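PDB 4N8X: carbon dioxide concentrating mechanism protein from Nostoc sp., which probably forms the pentameric vertices of the carboxysome shell, the polyhedral compartment in which RuBisCO is sequestered. Local coordinates for residues E41-N46 / A77-I82; K5-V10 / G51-V56; P17-V22 / Q72-A77. All coordinates share one frame; numbering follows the deposited sequence.

Interaction 1: E41-N46 / A77-I82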
loop_
_atom_site.group_PDB
_atom_site.type_symbol
_atom_site.label_atom_id
_atom_site.label_comp_id
_atom_site.label_asym_id
_atom_site.label_seq_id
_atom_site.Cartn_x
_atom_site.Cartn_y
_atom_site.Cartn_z
ATOM N N GLU A 41 -5.952 -13.481 4.200
ATOM C CA GLU A 41 -4.614 -13.005 4.510
ATOM C C GLU A 41 -4.172 -13.597 5.814
ATOM O O GLU A 41 -4.987 -14.179 6.525
ATOM C CB GLU A 41 -4.537 -11.484 4.534
ATOM C CG GLU A 41 -5.244 -10.772 5.657
ATOM C CD GLU A 41 -5.283 -9.252 5.384
ATOM O OE1 GLU A 41 -5.556 -8.861 4.234
ATOM O OE2 GLU A 41 -5.006 -8.452 6.295
ATOM N N VAL A 42 -2.879 -13.457 6.114
ATOM C CA VAL A 42 -2.320 -13.960 7.362
ATOM C C VAL A 42 -1.891 -12.767 8.167
ATOM O O VAL A 42 -1.175 -11.911 7.641
ATOM C CB VAL A 42 -1.115 -14.867 7.078
ATOM C CG1 VAL A 42 -0.553 -15.483 8.386
ATOM C CG2 VAL A 42 -1.525 -15.952 6.091
ATOM N N ALA A 43 -2.331 -12.704 9.433
ATOM C CA ALA A 43 -1.964 -11.598 10.326
ATOM C C ALA A 43 -1.386 -12.133 11.637
ATOM O O ALA A 43 -1.782 -13.196 12.104
ATOM C CB ALA A 43 -3.207 -10.705 10.631
ATOM N N ALA A 44 -0.511 -11.352 12.259
ATOM C CA ALA A 44 0.030 -11.695 13.562
ATOM C C ALA A 44 -1.034 -11.393 14.612
ATOM O O ALA A 44 -1.794 -10.420 14.504
ATOM C CB ALA A 44 1.302 -10.880 13.836
ATOM N N ASP A 45 -1.111 -12.225 15.640
ATOM C CA ASP A 45 -2.038 -11.923 16.728
ATOM C C ASP A 45 -1.339 -12.201 18.040
ATOM O O ASP A 45 -1.613 -13.168 18.708
ATOM C CB ASP A 45 -3.309 -12.751 16.608
ATOM C CG ASP A 45 -4.302 -12.519 17.790
ATOM O OD1 ASP A 45 -4.099 -11.587 18.606
ATOM O OD2 ASP A 45 -5.311 -13.274 17.911
ATOM N N ASN A 46 -0.403 -11.358 18.406
ATOM C CA ASN A 46 0.317 -11.614 19.641
ATOM C C ASN A 46 -0.195 -10.758 20.791
ATOM O O ASN A 46 0.285 -10.865 21.905
ATOM C CB ASN A 46 1.830 -11.467 19.440
ATOM C CG ASN A 46 2.224 -10.124 18.842
ATOM O OD1 ASN A 46 1.810 -9.060 19.319
ATOM N ND2 ASN A 46 3.023 -10.168 17.783
ATOM N N ALA A 77 0.718 -7.131 8.863
ATOM C CA ALA A 77 -0.711 -7.309 9.188
ATOM C C ALA A 77 -0.834 -7.883 10.578
ATOM O O ALA A 77 -0.115 -8.840 10.922
ATOM C CB ALA A 77 -1.457 -8.226 8.141
ATOM N N ALA A 78 -1.647 -7.214 11.400
ATOM C CA ALA A 78 -1.839 -7.572 12.798
ATOM C C ALA A 78 -3.322 -7.465 13.187
ATOM O O ALA A 78 -4.037 -6.554 12.737
ATOM C CB ALA A 78 -0.925 -6.684 13.734
ATOM N N VAL A 79 -3.759 -8.382 14.043
ATOM C CA VAL A 79 -5.065 -8.279 14.668
ATOM C C VAL A 79 -5.016 -7.216 15.763
ATOM O O VAL A 79 -4.144 -7.239 16.608
ATOM C CB VAL A 79 -5.517 -9.652 15.194
ATOM C CG1 VAL A 79 -6.777 -9.525 16.053
ATOM C CG2 VAL A 79 -5.744 -10.604 14.016
ATOM N N VAL A 80 -5.902 -6.209 15.702
ATOM C CA VAL A 80 -5.814 -5.154 16.691
ATOM C C VAL A 80 -7.035 -5.091 17.589
ATOM O O VAL A 80 -7.002 -4.481 18.660
ATOM C CB VAL A 80 -5.483 -3.746 16.069
ATOM C CG1 VAL A 80 -4.188 -3.797 15.278
ATOM C CG2 VAL A 80 -6.627 -3.211 15.157
ATOM N N ALA A 81 -8.119 -5.721 17.161
ATOM C CA ALA A 81 -9.350 -5.650 17.945
ATOM C C ALA A 81 -10.271 -6.801 17.569
ATOM O O ALA A 81 -10.249 -7.255 16.429
ATOM C CB ALA A 81 -10.048 -4.303 17.691
ATOM N N ILE A 82 -11.070 -7.264 18.529
ATOM C CA ILE A 82 -12.171 -8.182 18.245
ATOM C C ILE A 82 -13.470 -7.360 18.234
ATOM O O ILE A 82 -13.751 -6.579 19.153
ATOM C CB ILE A 82 -12.279 -9.286 19.321
ATOM C CG1 ILE A 82 -11.041 -10.183 19.286
ATOM C CG2 ILE A 82 -13.609 -10.108 19.181
ATOM C CD1 ILE A 82 -10.745 -10.897 20.650
HETATM O O HOH W 1 -2.538 -8.990 18.253
#
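Strand residues 41-44 and 77-82 approach to 4.2 Å between axes and run in broadly the same sense, crossing at 64°, and are joined by one bridge at Ala-44 and Ala-78. Two backbone bonds make it: Ala-44 N to Ala-77 O and Val-79 N to Ala-44 O, each 2.9 Å and nearly straight. The strands splay apart beyond, and small side chains meet at the crossing: Ala-43 CB lies 3.9 Å from Ala-77 CB and 4.2 Å from Val-79 CG2. Asp-45 lays its side chain obliquely across Val-79, its CG 4.1 Å from Val-79 CB. With CG anti to the backbone N (chi1 177°), the carboxylate turns to accept bonds from the backbone N of Val-48 and Gly-49 at OD1 and of Ala-50 at OD2, which holds the following loop in place. OD1 also accepts a hydrogen bond from a water that donates another to Val-79 O, so a water link follows on from the direct backbone pairing. Strand 39-44, already paired with 24-30, here meets strand 77-88, already paired with 55-60, and this closes the barrel as the third and fifth strands close an OB fold.

Interaction 2: K5-V10 / G51-V56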
loop_
_atom_site.group_PDB
_atom_site.type_symbol
_atom_site.label_atom_id
_atom_site.label_comp_id
_atom_site.label_asym_id
_atom_site.label_seq_id
_atom_site.Cartn_x
_atom_site.Cartn_y
_atom_site.Cartn_z
ATOM N N LYS A 5 -12.613 -12.325 9.304
ATOM C CA LYS A 5 -13.093 -13.391 10.185
ATOM C C LYS A 5 -11.964 -14.391 10.405
ATOM O O LYS A 5 -11.271 -14.813 9.458
ATOM C CB LYS A 5 -14.312 -14.080 9.549
ATOM C CG LYS A 5 -14.988 -15.209 10.344
ATOM C CD LYS A 5 -16.020 -15.931 9.422
ATOM C CE LYS A 5 -16.798 -17.035 10.153
ATOM N NZ LYS A 5 -17.789 -17.760 9.251
ATOM N N VAL A 6 -11.754 -14.748 11.659
ATOM C CA VAL A 6 -10.715 -15.707 12.026
ATOM C C VAL A 6 -11.123 -17.089 11.563
ATOM O O VAL A 6 -12.104 -17.664 12.030
ATOM C CB VAL A 6 -10.482 -15.727 13.550
ATOM C CG1 VAL A 6 -9.421 -16.782 13.918
ATOM C CG2 VAL A 6 -9.982 -14.346 13.997
ATOM N N ARG A 7 -10.331 -17.656 10.670
ATOM C CA ARG A 7 -10.643 -18.968 10.144
ATOM C C ARG A 7 -9.718 -20.057 10.700
ATOM O O ARG A 7 -10.152 -21.197 10.908
ATOM C CB ARG A 7 -10.621 -18.929 8.592
ATOM C CG ARG A 7 -11.713 -18.082 7.963
ATOM C CD ARG A 7 -13.127 -18.521 8.420
ATOM N NE ARG A 7 -13.358 -19.970 8.315
ATOM C CZ ARG A 7 -13.643 -20.597 7.184
ATOM N NH1 ARG A 7 -13.848 -21.902 7.185
ATOM N NH2 ARG A 7 -13.710 -19.911 6.035
ATOM N N GLY A 8 -8.470 -19.710 11.003
ATOM C CA GLY A 8 -7.534 -20.738 11.409
ATOM C C GLY A 8 -6.133 -20.225 11.684
ATOM O O GLY A 8 -5.913 -19.024 11.862
ATOM N N THR A 9 -5.182 -21.145 11.762
ATOM C CA THR A 9 -3.835 -20.767 12.176
ATOM C C THR A 9 -2.851 -21.270 11.155
ATOM O O THR A 9 -3.120 -22.254 10.467
ATOM C CB THR A 9 -3.450 -21.400 13.493
ATOM O OG1 THR A 9 -3.334 -22.813 13.303
ATOM C CG2 THR A 9 -4.488 -21.102 14.561
ATOM N N VAL A 10 -1.696 -20.603 11.091
ATOM C CA VAL A 10 -0.609 -20.978 10.175
ATOM C C VAL A 10 0.590 -21.309 11.019
ATOM O O VAL A 10 1.063 -20.458 11.777
ATOM C CB VAL A 10 -0.265 -19.795 9.269
ATOM C CG1 VAL A 10 0.910 -20.125 8.369
ATOM C CG2 VAL A 10 -1.516 -19.398 8.456
ATOM N N GLY A 51 -10.437 -15.733 18.727
ATOM C CA GLY A 51 -10.710 -17.160 18.694
ATOM C C GLY A 51 -11.375 -17.508 17.397
ATOM O O GLY A 51 -11.578 -16.618 16.575
ATOM N N PHE A 52 -11.744 -18.779 17.208
ATOM C CA PHE A 52 -12.302 -19.184 15.915
ATOM C C PHE A 52 -13.563 -18.428 15.547
ATOM O O PHE A 52 -14.453 -18.270 16.376
ATOM C CB PHE A 52 -12.615 -20.679 15.897
ATOM C CG PHE A 52 -11.405 -21.535 15.754
ATOM C CD1 PHE A 52 -10.627 -21.450 14.619
ATOM C CD2 PHE A 52 -11.030 -22.408 16.770
ATOM C CE1 PHE A 52 -9.489 -22.249 14.469
ATOM C CE2 PHE A 52 -9.899 -23.207 16.631
ATOM C CZ PHE A 52 -9.121 -23.118 15.470
ATOM N N ASP A 53 -13.625 -17.978 14.288
ATOM C CA ASP A 53 -14.844 -17.425 13.698
ATOM C C ASP A 53 -15.261 -16.082 14.253
ATOM O O ASP A 53 -16.294 -15.558 13.875
ATOM C CB ASP A 53 -15.997 -18.432 13.809
ATOM C CG ASP A 53 -15.716 -19.684 13.024
ATOM O OD1 ASP A 53 -15.049 -19.577 11.974
ATOM O OD2 ASP A 53 -16.101 -20.763 13.474
ATOM N N GLU A 54 -14.434 -15.495 15.114
ATOM C CA GLU A 54 -14.640 -14.106 15.512
ATOM C C GLU A 54 -14.305 -13.166 14.347
ATOM O O GLU A 54 -13.454 -13.478 13.510
ATOM C CB GLU A 54 -13.774 -13.786 16.735
ATOM C CG GLU A 54 -14.379 -14.370 18.010
ATOM C CD GLU A 54 -13.638 -13.974 19.276
ATOM O OE1 GLU A 54 -12.403 -13.941 19.235
ATOM O OE2 GLU A 54 -14.294 -13.705 20.304
ATOM N N TRP A 55 -15.011 -12.031 14.298
ATOM C CA TRP A 55 -14.656 -10.886 13.478
ATOM C C TRP A 55 -13.644 -9.987 14.199
ATOM O O TRP A 55 -13.772 -9.677 15.387
ATOM C CB TRP A 55 -15.921 -10.083 13.141
ATOM C CG TRP A 55 -16.817 -10.765 12.117
ATOM C CD1 TRP A 55 -16.940 -12.108 11.894
ATOM C CD2 TRP A 55 -17.701 -10.119 11.183
ATOM N NE1 TRP A 55 -17.863 -12.344 10.872
ATOM C CE2 TRP A 55 -18.337 -11.143 10.426
ATOM C CE3 TRP A 55 -18.029 -8.784 10.930
ATOM C CZ2 TRP A 55 -19.278 -10.865 9.422
ATOM C CZ3 TRP A 55 -18.972 -8.510 9.909
ATOM C CH2 TRP A 55 -19.580 -9.554 9.184
ATOM N N VAL A 56 -12.650 -9.534 13.458
ATOM C CA VAL A 56 -11.581 -8.756 14.034
ATOM C C VAL A 56 -11.264 -7.608 13.069
ATOM O O VAL A 56 -11.658 -7.651 11.910
ATOM C CB VAL A 56 -10.323 -9.632 14.208
ATOM C CG1 VAL A 56 -10.592 -10.740 15.230
ATOM C CG2 VAL A 56 -9.918 -10.257 12.861
HETATM O O HOH W 2 -19.403 -15.117 10.124
#
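The ring of Phe-52 meets strand 5-10 with its edge: CD1 lies 3.7 Å from Arg-7 O, and CE1 lies 3.9 Å from Gly-8 CA, both partners near the ring plane. Trp-55 receives the aliphatic part of Lys-5, whose CG is 4.0 Å from Trp-55 CD1, while the Trp-55 indole stacks with Tyr-94. The Arg-7 guanidinium is turned 40° from the Asp-53 carboxylate plane.

Lys-5 and Trp-55 are an antiparallel non-hydrogen-bonded pair. Beyond them the chain 51-54 folds into a type II turn that ends the pairing. Val-6 N donates to Glu-54 O at 2.8 Å, almost straight, and Asp-53 N donates back to Val-6 O at 2.7 Å along a more bent path. Val-6 presses CB and CG1 onto Gly-51 O and sets CG2 against Val-56 CG1. Within the turn, Glu-54 OE1 takes Gly-51 N at 2.7 Å from above the carboxylate plane, reinforcing a weak backbone bond from Glu-54 N to Gly-51 O. Further along, Arg-7 and Gly-8 form a classic beta bulge opposite Leu-26.

Lys-5 leaves the backbone with CG anti to N (chi1 -178°) and stays extended, which carries CE across Asp-53, nearest its OD1, and NZ on to a water shared with Trp-55 NE1, weakly on the lysine side. NZ stays 4.3 Å from Asp-53 OD1, and Arg-7 NE is 4.0 Å from the same oxygen, both too long for salt bridges. Arg-7 instead pairs with Glu-89 of a neighbouring subunit and with Gln-28. Asp-53 therefore sits near two cations and the like-charged Glu-89 of that subunit; the cations probably offset the repulsion between the carboxylates, and this turn probably contributes to the electrostatics of the subunit interface.

Interaction 3: P17-V22 / Q72-A77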
loop_
_atom_site.group_PDB
_atom_site.type_symbol
_atom_site.label_atom_id
_atom_site.label_comp_id
_atom_site.label_asym_id
_atom_site.label_seq_id
_atom_site.Cartn_x
_atom_site.Cartn_y
_atom_site.Cartn_z
ATOM N N PRO A 17 13.976 -15.471 12.654
ATOM C CA PRO A 17 14.065 -15.584 14.119
ATOM C C PRO A 17 13.210 -14.559 14.851
ATOM O O PRO A 17 12.761 -14.841 15.969
ATOM C CB PRO A 17 15.558 -15.356 14.404
ATOM C CG PRO A 17 16.229 -15.775 13.134
ATOM C CD PRO A 17 15.320 -15.359 12.040
ATOM N N SER A 18 12.984 -13.405 14.229
ATOM C CA SER A 18 12.118 -12.376 14.796
ATOM C C SER A 18 10.638 -12.792 14.887
ATOM O O SER A 18 9.853 -12.165 15.617
ATOM C CB SER A 18 12.241 -11.103 13.960
ATOM O OG SER A 18 12.178 -11.417 12.576
ATOM N N LEU A 19 10.252 -13.834 14.149
ATOM C CA LEU A 19 8.886 -14.338 14.208
ATOM C C LEU A 19 8.714 -15.458 15.235
ATOM O O LEU A 19 7.635 -16.051 15.354
ATOM C CB LEU A 19 8.451 -14.819 12.830
ATOM C CG LEU A 19 8.306 -13.663 11.842
ATOM C CD1 LEU A 19 7.818 -14.175 10.507
ATOM C CD2 LEU A 19 7.307 -12.663 12.411
ATOM N N ARG A 20 9.773 -15.774 15.973
ATOM C CA ARG A 20 9.641 -16.836 16.962
ATOM C C ARG A 20 8.583 -16.471 18.012
ATOM O O ARG A 20 8.623 -15.382 18.603
ATOM C CB ARG A 20 10.973 -17.129 17.649
ATOM C CG ARG A 20 12.002 -17.873 16.780
ATOM C CD ARG A 20 11.367 -18.807 15.752
ATOM N NE ARG A 20 12.312 -19.774 15.166
ATOM C CZ ARG A 20 13.142 -19.515 14.152
ATOM N NH1 ARG A 20 13.194 -18.309 13.617
ATOM N NH2 ARG A 20 13.943 -20.459 13.680
ATOM N N GLY A 21 7.641 -17.374 18.258
ATOM C CA GLY A 21 6.617 -17.074 19.248
ATOM C C GLY A 21 5.374 -16.350 18.723
ATOM O O GLY A 21 4.308 -16.389 19.351
ATOM N N VAL A 22 5.494 -15.700 17.573
ATOM C CA VAL A 22 4.382 -14.951 17.013
ATOM C C VAL A 22 3.269 -15.848 16.435
ATOM O O VAL A 22 3.490 -16.599 15.464
ATOM C CB VAL A 22 4.899 -14.039 15.903
ATOM C CG1 VAL A 22 3.748 -13.226 15.300
ATOM C CG2 VAL A 22 6.023 -13.146 16.445
ATOM N N GLN A 72 10.492 -4.384 15.325
ATOM C CA GLN A 72 11.522 -4.814 14.414
ATOM C C GLN A 72 11.232 -6.240 13.947
ATOM O O GLN A 72 12.135 -6.984 13.610
ATOM C CB GLN A 72 12.885 -4.674 15.095
ATOM C CG GLN A 72 13.128 -3.234 15.543
ATOM C CD GLN A 72 14.313 -3.076 16.457
ATOM O OE1 GLN A 72 14.887 -4.055 16.937
ATOM N NE2 GLN A 72 14.692 -1.828 16.713
ATOM N N ARG A 73 9.950 -6.598 13.924
ATOM C CA ARG A 73 9.508 -7.858 13.350
ATOM C C ARG A 73 8.927 -7.605 11.950
ATOM O O ARG A 73 8.400 -6.526 11.686
ATOM C CB ARG A 73 8.418 -8.514 14.220
ATOM C CG ARG A 73 8.879 -8.887 15.659
ATOM C CD ARG A 73 7.757 -9.708 16.328
ATOM N NE ARG A 73 8.217 -10.434 17.512
ATOM C CZ ARG A 73 7.521 -10.513 18.638
ATOM N NH1 ARG A 73 8.009 -11.188 19.679
ATOM N NH2 ARG A 73 6.353 -9.886 18.735
ATOM N N PRO A 74 9.026 -8.597 11.057
ATOM C CA PRO A 74 8.542 -8.367 9.675
ATOM C C PRO A 74 7.112 -8.772 9.504
ATOM O O PRO A 74 6.786 -9.735 8.798
ATOM C CB PRO A 74 9.463 -9.257 8.820
ATOM C CG PRO A 74 9.920 -10.365 9.766
ATOM C CD PRO A 74 9.983 -9.718 11.148
ATOM N N VAL A 75 6.233 -7.987 10.115
ATOM C CA VAL A 75 4.813 -8.244 10.061
ATOM C C VAL A 75 4.179 -7.019 9.420
ATOM O O VAL A 75 4.532 -5.876 9.737
ATOM C CB VAL A 75 4.251 -8.492 11.455
ATOM C CG1 VAL A 75 4.950 -9.695 12.077
ATOM C CG2 VAL A 75 4.505 -7.293 12.326
ATOM N N ASP A 76 3.272 -7.260 8.483
ATOM C CA ASP A 76 2.651 -6.150 7.790
ATOM C C ASP A 76 1.161 -6.240 7.961
ATOM O O ASP A 76 0.427 -5.538 7.269
ATOM C CB ASP A 76 3.014 -6.176 6.299
ATOM C CG ASP A 76 2.663 -7.509 5.631
ATOM O OD1 ASP A 76 2.051 -8.369 6.308
ATOM O OD2 ASP A 76 2.995 -7.679 4.427
ATOM N N ALA A 77 0.718 -7.131 8.863
ATOM C CA ALA A 77 -0.711 -7.309 9.188
ATOM C C ALA A 77 -0.834 -7.883 10.578
ATOM O O ALA A 77 -0.115 -8.840 10.922
ATOM C CB ALA A 77 -1.457 -8.226 8.141
HETATM O O HOH W 3 10.007 -13.314 19.000
#
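This is a loop-to-loop contact near one end of the barrel, where Ser-18 and Leu-19, in a short 3-10 segment, and Val-22 pack against Arg-73, Pro-74 and Val-75. Arg-73 and Ser-18 contribute about equally to the buried surface, and the Arg-73 side chain runs extended from CG to NE beside the 3-10 segment. Its NE gives Ser-18 O a weak bond, 3.0 Å long and bent to 124°, with the oxygen at the guanidinium edge. Val-22 lies over one face, its CG2 3.6 Å above the plane and offset toward the rim. The far end is held by other partners: NH2 donates to Asn-70 OD1, and NH1 donates at 3.0 Å to a water lying beside Arg-20 O. An alanine in place of this arginine would probably leave Ser-18 O without this donor and Asn-70 OD1 without its mate, and open a gap beside Val-22.

Ser-18 turns its OG between the backbone N and the carbonyl carbon (chi1 46°), which brings it tightly against the proline ring, 3.1 Å from Pro-74 CD. Leu-19 CD2 lies 4.2 Å from Pro-74 CD. Leu-19 and Val-75 lie side by side with their chains pointing opposite ways, Leu-19 CD2 3.8 Å from Val-75 CG1. Two turns shape these surfaces. Leu-19 to Val-22 is a type II turn whose Gly-21 has backbone angles that call for glycine, and Pro-74 is the centre of an inverse gamma turn.

Pro-74 O accepts from Ser-59 OG of a neighbouring subunit, on which Leu-19 also packs against Val-80. Within the chain, Val-22, just before strand 24-30, rests on Ala-44 of strand 39-44, and segment 72-77 leads directly into strand 77-88, so the contact ties together the loops entering two barrel strands.

The three contacts belong to one barrel domain, and their segments interleave along the chain: 5-10, 17-22, 41-46, 51-56, then 72-77 and 77-82, which share Ala-77. The centre of interaction 1 lies about 3 Å from the chain centre. Interaction 2 is centred about 10 Å from the centre of interaction 1 and touches it where strands 55-60 and 77-88 lie side by side, Val-56 packing on Val-79. Interaction 3 is centred about 12 Å from interaction 1 on another side, meeting it through Val-22 and Ala-44. Interactions 2 and 3, about 19 Å apart between centres, do not touch. All three reach the same neighbouring subunit, so barrel closure and pentamer assembly draw on the same elements.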